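Local coordinates for protein BvnE (Penicillium brevicompactum, PDB 6U9I) that acts as a stereoselective semipinacolase, an isomerase that probably steers the semipinacol rearrangement in the assembly of fungal brevianamides, at residues Q17-A22 with P88-R93; R24-M29 with F78-M83; C45-A50 with R130-F135; V97-A102 with V118-N123. One frame throughout, in Å; residues are numbered along the deposited sequence. Where two conformers were deposited one is given.

How the interactions relate
All four contacts involve one curved mixed sheet. Interactions 1 and 2 lay successive parts of helix 14-31 on strands 89-91 and 78-82, mainly through apolar side chains and without hydrogen bonds, and meet where P88 packs on L82. Interactions 3 and 4 join strands within the sheet and rest on backbone hydrogen bonds. Interaction 4 is the most buried, linking strand 96-107, which pairs with both strands under the helix, to strand 110-122, which pairs with strand 129-136 of interaction 3. Interaction 3 is only partly buried and is the one with a salt bridge and bridging waters between its segments. Interactions 1, 3 and 4 also touch the second subunit; interaction 2 does not.

Interaction 1. Residues Q17-A22 with P88-R93; sequences QLIVSA and PIVDER
V90 carries this contact, holding one methyl against each of two consecutive helix residues. Its CG1, anti to the backbone N (chi1 -177°), meets L18, lying 3.8 Å from L18 CD1 and 4.0 Å from L18 CB. Its other methyl, CG2, takes the I19 side: it sits 3.6 Å from I19 CG1, and the I19 and V90 side chains cross at about a right angle. Beyond V90 the same L18 CD1 reaches the backbone of the next turn, 3.9 Å from E92 CA. An alanine in place of V90 would remove both methyls and would probably loosen the fit of L18 and I19 on the strand.

Outside this first shell, L18 also packs on V97 and F122, so it reaches from helix 14-31 onto more than one strand of the sheet, while P88 and A22 both touch V97. The strand that presents V90 is fixed by other bonds, through the sheet and the second subunit. D91 points away from the helix; its OD1 accepts a hydrogen bond from L94 N, and its OD2 forms a salt bridge with R15 and a hydrogen bond with V90 N, both of the second subunit. I89 pairs through its backbone with V98, tying the short strand 89-91 to strand 96-107. On the helix, S21 OG is satisfied by G126 O. The interface itself is branched aliphatic carbon against branched aliphatic carbon, so shape sets how helix and strand meet, while the directional bonds that hold the strand lie on its dimer and sheet sides.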
loop_
_atom_site.group_PDB
_atom_site.type_symbol
_atom_site.label_atom_id
_atom_site.label_comp_id
_atom_site.label_asym_id
_atom_site.label_seq_id
_atom_site.Cartn_x
_atom_site.Cartn_y
_atom_site.Cartn_z
ATOM N N GLN A 17 0.171 -11.004 18.936
ATOM C CA GLN A 17 -0.368 -12.139 18.192
ATOM C C GLN A 17 -0.505 -11.818 16.707
ATOM O O GLN A 17 -0.204 -12.661 15.856
ATOM C CB GLN A 17 -1.726 -12.546 18.758
ATOM C CG GLN A 17 -2.466 -13.573 17.893
ATOM C CD GLN A 17 -1.812 -14.945 17.911
ATOM O OE1 GLN A 17 -2.153 -15.788 18.737
ATOM N NE2 GLN A 17 -0.873 -15.179 16.992
ATOM N N LEU A 18 -0.980 -10.610 16.378
ATOM C CA LEU A 18 -1.142 -10.252 14.969
ATOM C C LEU A 18 0.213 -10.125 14.279
ATOM O O LEU A 18 0.367 -10.518 13.115
ATOM C CB LEU A 18 -1.955 -8.959 14.846
ATOM C CG LEU A 18 -3.441 -9.090 15.230
ATOM C CD1 LEU A 18 -4.070 -7.726 15.509
ATOM C CD2 LEU A 18 -4.231 -9.824 14.126
ATOM N N ILE A 19 1.218 -9.612 14.995
ATOM C CA ILE A 19 2.556 -9.524 14.420
ATOM C C ILE A 19 3.133 -10.915 14.189
ATOM O O ILE A 19 3.733 -11.183 13.145
ATOM C CB ILE A 19 3.461 -8.659 15.322
ATOM C CG1 ILE A 19 2.999 -7.202 15.254
ATOM C CG2 ILE A 19 4.939 -8.816 14.921
ATOM C CD1 ILE A 19 3.760 -6.241 16.153
ATOM N N VAL A 20 2.938 -11.833 15.147
ATOM C CA VAL A 20 3.384 -13.213 14.968
ATOM C C VAL A 20 2.708 -13.853 13.760
ATOM O O VAL A 20 3.360 -14.529 12.955
ATOM C CB VAL A 20 3.138 -14.025 16.256
ATOM C CG1 VAL A 20 3.199 -15.513 15.972
ATOM C CG2 VAL A 20 4.155 -13.627 17.327
ATOM N N SER A 21 1.395 -13.650 13.598
ATOM C CA SER A 21 0.740 -14.251 12.433
ATOM C C SER A 21 1.138 -13.581 11.127
ATOM O O SER A 21 1.177 -14.251 10.087
ATOM C CB SER A 21 -0.785 -14.251 12.581
ATOM O OG SER A 21 -1.172 -14.804 13.820
ATOM N N ALA A 22 1.419 -12.273 11.141
ATOM C CA ALA A 22 1.913 -11.635 9.924
ATOM C C ALA A 22 3.299 -12.155 9.560
ATOM O O ALA A 22 3.594 -12.404 8.383
ATOM C CB ALA A 22 1.942 -10.112 10.089
ATOM N N PRO A 88 5.765 -3.857 10.405
ATOM C CA PRO A 88 4.315 -4.077 10.316
ATOM C C PRO A 88 3.528 -2.999 11.050
ATOM O O PRO A 88 3.885 -2.572 12.149
ATOM C CB PRO A 88 4.123 -5.452 10.966
ATOM C CG PRO A 88 5.451 -6.118 10.839
ATOM C CD PRO A 88 6.458 -5.011 11.004
ATOM N N ILE A 89 2.427 -2.583 10.436
ATOM C CA ILE A 89 1.512 -1.595 10.995
ATOM C C ILE A 89 0.282 -2.367 11.426
ATOM O O ILE A 89 -0.316 -3.061 10.605
ATOM C CB ILE A 89 1.149 -0.524 9.956
ATOM C CG1 ILE A 89 2.419 0.129 9.412
ATOM C CG2 ILE A 89 0.198 0.500 10.551
ATOM C CD1 ILE A 89 2.160 0.988 8.196
ATOM N N VAL A 90 -0.097 -2.269 12.701
ATOM C CA VAL A 90 -1.084 -3.183 13.281
ATOM C C VAL A 90 -2.280 -2.398 13.802
ATOM O O VAL A 90 -2.125 -1.535 14.678
ATOM C CB VAL A 90 -0.479 -4.030 14.410
ATOM C CG1 VAL A 90 -1.528 -5.021 14.940
ATOM C CG2 VAL A 90 0.743 -4.769 13.911
ATOM N N ASP A 91 -3.486 -2.734 13.301
ATOM C CA ASP A 91 -4.746 -2.225 13.848
ATOM C C ASP A 91 -5.390 -3.378 14.612
ATOM O O ASP A 91 -6.042 -4.236 14.012
ATOM C CB ASP A 91 -5.661 -1.699 12.742
ATOM C CG ASP A 91 -6.937 -1.021 13.286
ATOM O OD1 ASP A 91 -7.314 -1.273 14.445
ATOM O OD2 ASP A 91 -7.579 -0.239 12.543
ATOM N N GLU A 92 -5.200 -3.392 15.940
ATOM C CA GLU A 92 -5.734 -4.476 16.768
ATOM C C GLU A 92 -7.247 -4.574 16.658
ATOM O O GLU A 92 -7.805 -5.675 16.635
ATOM C CB GLU A 92 -5.365 -4.255 18.234
ATOM C CG GLU A 92 -4.008 -4.725 18.634
ATOM C CD GLU A 92 -3.795 -4.583 20.132
ATOM O OE1 GLU A 92 -2.969 -3.739 20.540
ATOM O OE2 GLU A 92 -4.475 -5.304 20.901
ATOM N N ARG A 93 -7.928 -3.430 16.626
ATOM C CA ARG A 93 -9.387 -3.437 16.613
ATOM C C ARG A 93 -9.931 -4.114 15.359
ATOM O O ARG A 93 -10.890 -4.895 15.430
ATOM C CB ARG A 93 -9.918 -2.009 16.720
ATOM C CG ARG A 93 -11.438 -1.937 16.639
ATOM C CD ARG A 93 -11.975 -0.597 17.113
ATOM N NE ARG A 93 -13.421 -0.526 16.906
ATOM C CZ ARG A 93 -14.324 -0.745 17.858
ATOM N NH1 ARG A 93 -15.619 -0.667 17.575
ATOM N NH2 ARG A 93 -13.931 -1.032 19.094
#

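Interaction 2. Residues R24-M29 with F78-M83; sequences RWLSTM and FNLALM
R24 begins the run with its carbonyl oxygen rather than its side chain: O accepts from T28 N and also from S27 OG, at 3.0 Å, the hydroxyl lying above the carbonyl plane. W25, with CG anti to the backbone N (chi1 -178°), swings its six-membered ring back toward the strand, where CZ3 comes within 4.1 Å of L80 CD2. L26 follows and crosses L80 at about a right angle, its CD2 resting 3.9 Å from L80 CG. Here helix 14-31 runs along strand 78-82, nearly antiparallel to it (163°), on one face of the curved sheet, consistent with the NTF2-like fold, in which helices pack against a strongly bent sheet; L80 is the strand residue most covered by the helix, touched by W25, L26 and M29.

M29, one turn after W25, is bent at both chi2 and chi3 and folds round the same leucine methyl, its CB 4.0 Å from L80 CD2. Its CG also covers one face of the W25 indole, 4.0 Å above the plane. At the end of the segment, M29 O lies 3.6 Å from F78 CE2, on a ring that stacks with F32. N30 OD1 accepts from L80 N.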
loop_
_atom_site.group_PDB
_atom_site.type_symbol
_atom_site.label_atom_id
_atom_site.label_comp_id
_atom_site.label_asym_id
_atom_site.label_seq_id
_atom_site.Cartn_x
_atom_site.Cartn_y
_atom_site.Cartn_z
ATOM N N ARG A 24 4.405 -15.089 10.370
ATOM C CA ARG A 24 4.203 -16.453 9.899
ATOM C C ARG A 24 3.779 -16.464 8.443
ATOM O O ARG A 24 4.215 -17.325 7.666
ATOM C CB ARG A 24 3.174 -17.178 10.768
ATOM C CG ARG A 24 2.950 -18.633 10.342
ATOM C CD ARG A 24 1.911 -19.294 11.227
ATOM N NE ARG A 24 0.648 -18.561 11.159
ATOM C CZ ARG A 24 -0.425 -18.852 11.886
ATOM N NH1 ARG A 24 -1.526 -18.123 11.760
ATOM N NH2 ARG A 24 -0.393 -19.873 12.740
ATOM N N TRP A 25 2.916 -15.515 8.052
ATOM C CA TRP A 25 2.517 -15.424 6.653
ATOM C C TRP A 25 3.728 -15.183 5.757
ATOM O O TRP A 25 3.863 -15.812 4.702
ATOM C CB TRP A 25 1.474 -14.315 6.484
ATOM C CG TRP A 25 0.976 -14.171 5.083
ATOM C CD1 TRP A 25 0.044 -14.953 4.463
ATOM C CD2 TRP A 25 1.382 -13.182 4.119
ATOM N NE1 TRP A 25 -0.161 -14.513 3.171
ATOM C CE2 TRP A 25 0.649 -13.429 2.938
ATOM C CE3 TRP A 25 2.289 -12.110 4.141
ATOM C CZ2 TRP A 25 0.799 -12.650 1.787
ATOM C CZ3 TRP A 25 2.435 -11.335 2.988
ATOM C CH2 TRP A 25 1.692 -11.611 1.835
ATOM N N LEU A 26 4.628 -14.286 6.166
ATOM C CA LEU A 26 5.838 -14.055 5.385
ATOM C C LEU A 26 6.696 -15.314 5.311
ATOM O O LEU A 26 7.236 -15.643 4.248
ATOM C CB LEU A 26 6.656 -12.918 6.001
ATOM C CG LEU A 26 6.244 -11.459 5.772
ATOM C CD1 LEU A 26 7.311 -10.555 6.379
ATOM C CD2 LEU A 26 6.067 -11.129 4.291
ATOM N N SER A 27 6.855 -16.018 6.435
ATOM C CA SER A 27 7.775 -17.151 6.441
ATOM C C SER A 27 7.234 -18.299 5.602
ATOM O O SER A 27 8.001 -18.981 4.913
ATOM C CB SER A 27 8.055 -17.608 7.874
ATOM O OG SER A 27 6.939 -18.303 8.390
ATOM N N THR A 28 5.909 -18.511 5.619
ATOM C CA THR A 28 5.359 -19.570 4.779
ATOM C C THR A 28 5.389 -19.173 3.310
ATOM O O THR A 28 5.532 -20.038 2.438
ATOM C CB THR A 28 3.939 -19.951 5.226
ATOM O OG1 THR A 28 3.073 -18.811 5.189
ATOM C CG2 THR A 28 3.957 -20.505 6.649
ATOM N N MET A 29 5.280 -17.878 3.005
ATOM C CA MET A 29 5.482 -17.466 1.621
ATOM C C MET A 29 6.896 -17.809 1.166
ATOM O O MET A 29 7.093 -18.327 0.060
ATOM C CB MET A 29 5.212 -15.968 1.460
ATOM C CG MET A 29 3.714 -15.606 1.440
ATOM S SD MET A 29 2.834 -16.293 0.025
ATOM C CE MET A 29 3.276 -15.129 -1.261
ATOM N N PHE A 78 13.009 -17.508 -4.458
ATOM C CA PHE A 78 12.015 -16.509 -4.084
ATOM C C PHE A 78 12.295 -15.964 -2.691
ATOM O O PHE A 78 12.627 -16.713 -1.766
ATOM C CB PHE A 78 10.624 -17.133 -4.122
ATOM C CG PHE A 78 9.515 -16.204 -3.683
ATOM C CD1 PHE A 78 9.018 -15.237 -4.547
ATOM C CD2 PHE A 78 8.954 -16.320 -2.415
ATOM C CE1 PHE A 78 7.981 -14.386 -4.147
ATOM C CE2 PHE A 78 7.918 -15.478 -2.010
ATOM C CZ PHE A 78 7.437 -14.511 -2.879
ATOM N N ASN A 79 12.136 -14.653 -2.536
ATOM C CA ASN A 79 12.187 -14.051 -1.214
ATOM C C ASN A 79 11.165 -12.932 -1.135
ATOM O O ASN A 79 11.049 -12.124 -2.058
ATOM C CB ASN A 79 13.571 -13.500 -0.875
ATOM C CG ASN A 79 13.619 -12.890 0.520
ATOM O OD1 ASN A 79 13.609 -13.604 1.530
ATOM N ND2 ASN A 79 13.636 -11.571 0.585
ATOM N N LEU A 80 10.422 -12.904 -0.033
ATOM C CA LEU A 80 9.467 -11.842 0.261
ATOM C C LEU A 80 9.814 -11.299 1.638
ATOM O O LEU A 80 9.982 -12.076 2.581
ATOM C CB LEU A 80 8.029 -12.374 0.226
ATOM C CG LEU A 80 6.895 -11.376 0.448
ATOM C CD1 LEU A 80 6.879 -10.341 -0.658
ATOM C CD2 LEU A 80 5.557 -12.122 0.501
ATOM N N ALA A 81 9.941 -9.978 1.754
ATOM C CA ALA A 81 10.450 -9.419 2.996
ATOM C C ALA A 81 9.979 -7.987 3.145
ATOM O O ALA A 81 9.665 -7.312 2.163
ATOM C CB ALA A 81 11.984 -9.476 3.041
ATOM N N LEU A 82 9.959 -7.521 4.391
ATOM C CA LEU A 82 9.709 -6.105 4.625
ATOM C C LEU A 82 10.724 -5.265 3.855
ATOM O O LEU A 82 11.903 -5.629 3.754
ATOM C CB LEU A 82 9.781 -5.794 6.125
ATOM C CG LEU A 82 8.520 -6.213 6.894
ATOM C CD1 LEU A 82 8.828 -6.483 8.360
ATOM C CD2 LEU A 82 7.423 -5.152 6.755
ATOM N N MET A 83 10.242 -4.158 3.270
ATOM C CA MET A 83 11.114 -3.195 2.607
ATOM C C MET A 83 12.170 -2.713 3.595
ATOM O O MET A 83 11.955 -2.748 4.807
ATOM C CB MET A 83 10.306 -2.004 2.083
ATOM C CG MET A 83 9.477 -2.331 0.828
ATOM S SD MET A 83 10.504 -2.342 -0.648
ATOM C CE MET A 83 10.787 -0.575 -0.909
#

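Interaction 3. Residues C45-A50 with R130-F135; sequences CVTRPA and RDVIEF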
loop_
_atom_site.group_PDB
_atom_site.type_symbol
_atom_site.label_atom_id
_atom_site.label_comp_id
_atom_site.label_asym_id
_atom_site.label_seq_id
_atom_site.Cartn_x
_atom_site.Cartn_y
_atom_site.Cartn_z
ATOM N N CYS A 45 -11.230 -17.227 2.812
ATOM C CA CYS A 45 -10.194 -16.238 2.524
ATOM C C CYS A 45 -9.988 -16.031 1.024
ATOM O O CYS A 45 -9.921 -16.989 0.251
ATOM C CB CYS A 45 -8.883 -16.686 3.170
ATOM S SG CYS A 45 -7.613 -15.398 3.176
ATOM N N VAL A 46 -9.866 -14.766 0.605
ATOM C CA VAL A 46 -9.441 -14.478 -0.761
ATOM C C VAL A 46 -8.220 -13.570 -0.729
ATOM O O VAL A 46 -8.009 -12.812 0.220
ATOM C CB VAL A 46 -10.546 -13.838 -1.628
ATOM C CG1 VAL A 46 -11.718 -14.808 -1.805
ATOM C CG2 VAL A 46 -11.000 -12.538 -1.026
ATOM N N THR A 47 -7.411 -13.672 -1.775
ATOM C CA THR A 47 -6.340 -12.730 -2.058
ATOM C C THR A 47 -6.835 -11.802 -3.158
ATOM O O THR A 47 -7.293 -12.272 -4.209
ATOM C CB THR A 47 -5.069 -13.466 -2.492
ATOM O OG1 THR A 47 -4.519 -14.172 -1.367
ATOM C CG2 THR A 47 -4.033 -12.486 -3.035
ATOM N N ARG A 48 -6.784 -10.494 -2.902
ATOM C CA ARG A 48 -7.335 -9.506 -3.827
ATOM C C ARG A 48 -6.207 -8.706 -4.454
ATOM O O ARG A 48 -5.639 -7.821 -3.796
ATOM C CB ARG A 48 -8.308 -8.564 -3.113
ATOM C CG ARG A 48 -9.265 -9.224 -2.136
ATOM C CD ARG A 48 -10.006 -8.152 -1.348
ATOM N NE ARG A 48 -11.008 -8.715 -0.452
ATOM C CZ ARG A 48 -12.258 -8.979 -0.805
ATOM N NH1 ARG A 48 -12.664 -8.730 -2.044
ATOM N NH2 ARG A 48 -13.100 -9.495 0.082
ATOM N N PRO A 49 -5.850 -8.964 -5.709
ATOM C CA PRO A 49 -4.847 -8.122 -6.367
ATOM C C PRO A 49 -5.358 -6.701 -6.542
ATOM O O PRO A 49 -6.545 -6.466 -6.782
ATOM C CB PRO A 49 -4.621 -8.811 -7.721
ATOM C CG PRO A 49 -5.176 -10.195 -7.558
ATOM C CD PRO A 49 -6.294 -10.075 -6.568
ATOM N N ALA A 50 -4.444 -5.751 -6.402
ATOM C CA ALA A 50 -4.725 -4.337 -6.595
ATOM C C ALA A 50 -3.483 -3.717 -7.205
ATOM O O ALA A 50 -2.398 -4.299 -7.117
ATOM C CB ALA A 50 -5.086 -3.640 -5.272
ATOM N N ARG A 130 -7.933 -14.078 6.949
ATOM C CA ARG A 130 -9.249 -14.116 6.313
ATOM C C ARG A 130 -9.357 -13.222 5.084
ATOM O O ARG A 130 -10.338 -13.334 4.343
ATOM C CB ARG A 130 -10.350 -13.738 7.319
ATOM C CG ARG A 130 -10.377 -12.262 7.708
ATOM C CD ARG A 130 -11.541 -11.943 8.667
ATOM N NE ARG A 130 -12.843 -12.224 8.046
ATOM C CZ ARG A 130 -14.001 -12.121 8.690
ATOM N NH1 ARG A 130 -15.156 -12.385 8.066
ATOM N NH2 ARG A 130 -14.006 -11.738 9.953
ATOM N N ASP A 131 -8.370 -12.366 4.827
ATOM C CA ASP A 131 -8.397 -11.512 3.648
ATOM C C ASP A 131 -6.997 -10.970 3.421
ATOM O O ASP A 131 -6.295 -10.657 4.381
ATOM C CB ASP A 131 -9.371 -10.342 3.811
ATOM C CG ASP A 131 -9.541 -9.551 2.526
ATOM O OD1 ASP A 131 -10.242 -10.058 1.624
ATOM O OD2 ASP A 131 -8.983 -8.434 2.407
ATOM N N VAL A 132 -6.599 -10.864 2.156
ATOM C CA VAL A 132 -5.355 -10.193 1.770
ATOM C C VAL A 132 -5.649 -9.258 0.614
ATOM O O VAL A 132 -6.185 -9.697 -0.408
ATOM C CB VAL A 132 -4.266 -11.183 1.326
ATOM C CG1 VAL A 132 -2.961 -10.442 1.138
ATOM C CG2 VAL A 132 -4.118 -12.274 2.305
ATOM N N ILE A 133 -5.258 -7.989 0.746
ATOM C CA ILE A 133 -5.145 -7.101 -0.406
ATOM C C ILE A 133 -3.675 -6.993 -0.744
ATOM O O ILE A 133 -2.865 -6.667 0.130
ATOM C CB ILE A 133 -5.701 -5.701 -0.127
ATOM C CG1 ILE A 133 -7.158 -5.760 0.277
ATOM C CG2 ILE A 133 -5.474 -4.798 -1.363
ATOM C CD1 ILE A 133 -7.636 -4.428 0.782
ATOM N N GLU A 134 -3.327 -7.244 -1.998
ATOM C CA GLU A 134 -1.940 -7.160 -2.454
ATOM C C GLU A 134 -1.853 -6.047 -3.493
ATOM O O GLU A 134 -2.153 -6.255 -4.672
ATOM C CB GLU A 134 -1.463 -8.498 -3.009
ATOM C CG GLU A 134 -1.311 -9.557 -1.938
ATOM C CD GLU A 134 -0.945 -10.919 -2.491
ATOM O OE1 GLU A 134 -1.014 -11.110 -3.725
ATOM O OE2 GLU A 134 -0.592 -11.804 -1.681
ATOM N N PHE A 135 -1.434 -4.859 -3.053
ATOM C CA PHE A 135 -1.332 -3.691 -3.927
ATOM C C PHE A 135 0.082 -3.661 -4.508
ATOM O O PHE A 135 1.035 -3.292 -3.819
ATOM C CB PHE A 135 -1.646 -2.424 -3.131
ATOM C CG PHE A 135 -1.954 -1.213 -3.983
ATOM C CD1 PHE A 135 -0.951 -0.583 -4.710
ATOM C CD2 PHE A 135 -3.237 -0.680 -4.011
ATOM C CE1 PHE A 135 -1.223 0.545 -5.493
ATOM C CE2 PHE A 135 -3.519 0.456 -4.793
ATOM C CZ PHE A 135 -2.519 1.057 -5.536
HETATM O O HOH W 1 -11.111 -12.586 2.053
HETATM O O HOH W 2 -1.709 -14.268 -1.292
#
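A single carboxylate oxygen, D131 OD1, is shared by an arginine and a water. R48 NE donates to D131 OD1 at 2.6 Å, a short salt bridge that uses the syn lone pair and lies close to the guanidinium plane; R48 NH2 adds a weak bond to the same oxygen. The two planes are turned 43° apart, so this is not a flat two-toothed pairing. R48 and E134 were each modelled in two conformers; in this one the R48 chain runs extended from CG to NE, and V46 CG2 covers one face of its guanidinium, 3.7 Å above the plane. Water 1 donates to D131 OD1 and to R130 O, and accepts from V46 N. An alanine in place of D131 would remove this acceptor and would probably leave the R48 guanidinium less firmly placed and the water more loosely held.

Strands 45-50 and 129-136 run parallel, in a sheet whose other pairings are antiparallel, and R130 with D131 forms a classic beta bulge opposite T121. The backbone bonds run from V132 N to V46 O, R48 N to V132 O (2.7 Å), E134 N to R48 O and A50 N to E134 O. On the other face from D131, T47 CG2 sits 3.4 Å from E134 OE1. Water 2 links T47 OG1 with E134 OE2, and T47 OG1 is also bound to R41. Near the end of the pair, A50 CB lies 3.7 Å from F135 CD2; both residues pack on E115 of the second subunit.

Interaction 4. Residues V97-A102 with V118-N123; sequences VVMHLA and VVLTFN
The tight part runs from V97 to M99, where the backbones of strands 96-107 and 110-122 are joined by two antiparallel hydrogen-bonded pairs. V97 and L120 bond both ways, each at 2.8 Å from N to O; M99 and V118 do the same at 2.9 Å. All four bonds lie in the carbonyl planes, and the one from V118 N to M99 O is the straightest (172°). Between them V98 and V119 form a non-hydrogen-bonded pair, with V98 CA 3.2 Å from V118 O.

The face bearing V97, M99, V118 and L120 is densely filled. M99 bends at chi3 to bring CE 3.7 Å from L120 CD1, L101 CD1 lies 3.9 Å from V118 CG2, and V97 CG2 meets the edge of the F122 ring at CE2 (4.0 Å). The other face is sparser across the strands: V98 and V119 lie side by side and touch through their CG2 methyls at 4.0 Å. Partly exposed H100 points away, its NE2 bonding E115 OE1, and N123 lies past the strand's end.

On the filled face helix 14-31 lies over the hairpin, with A22 on V97, W25 on L101 and both L18 and S21 on F122, while strands 89-91 and 78-82 flank strand 96-107 and strand 129-136 flanks strand 110-122; on the sparser face V98 and V119 pack on V98 and I89 of the second subunit, which thus covers it.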
loop_
_atom_site.group_PDB
_atom_site.type_symbol
_atom_site.label_atom_id
_atom_site.label_comp_id
_atom_site.label_asym_id
_atom_site.label_seq_id
_atom_site.Cartn_x
_atom_site.Cartn_y
_atom_site.Cartn_z
ATOM N N VAL A 97 -3.091 -6.078 9.581
ATOM C CA VAL A 97 -1.656 -5.779 9.570
ATOM C C VAL A 97 -1.284 -5.313 8.170
ATOM O O VAL A 97 -1.551 -6.019 7.192
ATOM C CB VAL A 97 -0.799 -6.997 9.960
ATOM C CG1 VAL A 97 0.709 -6.621 9.920
ATOM C CG2 VAL A 97 -1.191 -7.502 11.344
ATOM N N VAL A 98 -0.648 -4.143 8.075
ATOM C CA VAL A 98 -0.215 -3.585 6.793
ATOM C C VAL A 98 1.301 -3.702 6.700
ATOM O O VAL A 98 2.003 -3.381 7.663
ATOM C CB VAL A 98 -0.660 -2.122 6.650
ATOM C CG1 VAL A 98 -0.168 -1.535 5.325
ATOM C CG2 VAL A 98 -2.188 -2.038 6.737
ATOM N N MET A 99 1.806 -4.150 5.547
ATOM C CA MET A 99 3.246 -4.311 5.366
ATOM C C MET A 99 3.675 -3.833 3.991
ATOM O O MET A 99 3.074 -4.189 2.973
ATOM C CB MET A 99 3.685 -5.763 5.558
ATOM C CG MET A 99 3.524 -6.227 7.008
ATOM S SD MET A 99 4.175 -7.870 7.297
ATOM C CE MET A 99 3.070 -8.856 6.296
ATOM N N HIS A 100 4.742 -3.045 3.981
ATOM C CA HIS A 100 5.398 -2.595 2.763
ATOM C C HIS A 100 6.494 -3.607 2.447
ATOM O O HIS A 100 7.434 -3.759 3.227
ATOM C CB HIS A 100 5.963 -1.197 3.005
ATOM C CG HIS A 100 6.432 -0.494 1.774
ATOM N ND1 HIS A 100 7.211 0.642 1.834
ATOM C CD2 HIS A 100 6.235 -0.751 0.457
ATOM C CE1 HIS A 100 7.477 1.056 0.606
ATOM N NE2 HIS A 100 6.897 0.228 -0.249
ATOM N N LEU A 101 6.365 -4.317 1.323
ATOM C CA LEU A 101 7.159 -5.510 1.051
ATOM C C LEU A 101 7.913 -5.398 -0.264
ATOM O O LEU A 101 7.460 -4.750 -1.210
ATOM C CB LEU A 101 6.283 -6.771 0.977
ATOM C CG LEU A 101 5.427 -7.124 2.194
ATOM C CD1 LEU A 101 4.590 -8.379 1.918
ATOM C CD2 LEU A 101 6.270 -7.307 3.456
ATOM N N ALA A 102 9.051 -6.085 -0.320
ATOM C CA ALA A 102 9.802 -6.300 -1.548
ATOM C C ALA A 102 9.844 -7.790 -1.850
ATOM O O ALA A 102 10.042 -8.609 -0.943
ATOM C CB ALA A 102 11.237 -5.769 -1.419
ATOM N N VAL A 118 0.718 -4.518 1.285
ATOM C CA VAL A 118 -0.192 -5.621 1.572
ATOM C C VAL A 118 -1.006 -5.288 2.816
ATOM O O VAL A 118 -0.477 -4.733 3.786
ATOM C CB VAL A 118 0.607 -6.933 1.743
ATOM C CG1 VAL A 118 -0.217 -8.014 2.414
ATOM C CG2 VAL A 118 1.127 -7.399 0.380
ATOM N N VAL A 119 -2.301 -5.613 2.783
ATOM C CA VAL A 119 -3.180 -5.482 3.942
ATOM C C VAL A 119 -3.692 -6.878 4.273
ATOM O O VAL A 119 -4.476 -7.452 3.505
ATOM C CB VAL A 119 -4.351 -4.526 3.692
ATOM C CG1 VAL A 119 -5.214 -4.415 4.962
ATOM C CG2 VAL A 119 -3.849 -3.154 3.220
ATOM N N LEU A 120 -3.214 -7.440 5.383
ATOM C CA LEU A 120 -3.702 -8.710 5.905
ATOM C C LEU A 120 -4.826 -8.435 6.897
ATOM O O LEU A 120 -4.688 -7.573 7.770
ATOM C CB LEU A 120 -2.580 -9.481 6.601
ATOM C CG LEU A 120 -1.275 -9.720 5.831
ATOM C CD1 LEU A 120 -0.259 -10.450 6.707
ATOM C CD2 LEU A 120 -1.556 -10.538 4.606
ATOM N N THR A 121 -5.933 -9.160 6.771
ATOM C CA THR A 121 -6.961 -9.171 7.808
ATOM C C THR A 121 -7.028 -10.574 8.390
ATOM O O THR A 121 -7.064 -11.557 7.641
ATOM C CB THR A 121 -8.343 -8.782 7.261
ATOM O OG1 THR A 121 -8.242 -7.543 6.546
ATOM C CG2 THR A 121 -9.329 -8.606 8.419
ATOM N N PHE A 122 -7.045 -10.670 9.716
ATOM C CA PHE A 122 -7.125 -11.959 10.383
ATOM C C PHE A 122 -8.509 -12.144 10.993
ATOM O O PHE A 122 -9.301 -11.203 11.103
ATOM C CB PHE A 122 -6.025 -12.087 11.439
ATOM C CG PHE A 122 -4.643 -12.125 10.844
ATOM C CD1 PHE A 122 -4.087 -13.329 10.447
ATOM C CD2 PHE A 122 -3.927 -10.959 10.648
ATOM C CE1 PHE A 122 -2.825 -13.380 9.876
ATOM C CE2 PHE A 122 -2.657 -10.996 10.082
ATOM C CZ PHE A 122 -2.112 -12.201 9.699
ATOM N N ASN A 123 -8.802 -13.387 11.368
ATOM C CA ASN A 123 -10.020 -13.669 12.112
ATOM C C ASN A 123 -9.931 -13.025 13.501
ATOM O O ASN A 123 -8.907 -12.456 13.897
ATOM C CB ASN A 123 -10.261 -15.184 12.184
ATOM C CG ASN A 123 -9.173 -15.931 12.962
ATOM O OD1 ASN A 123 -8.166 -15.351 13.361
ATOM N ND2 ASN A 123 -9.375 -17.239 13.166
#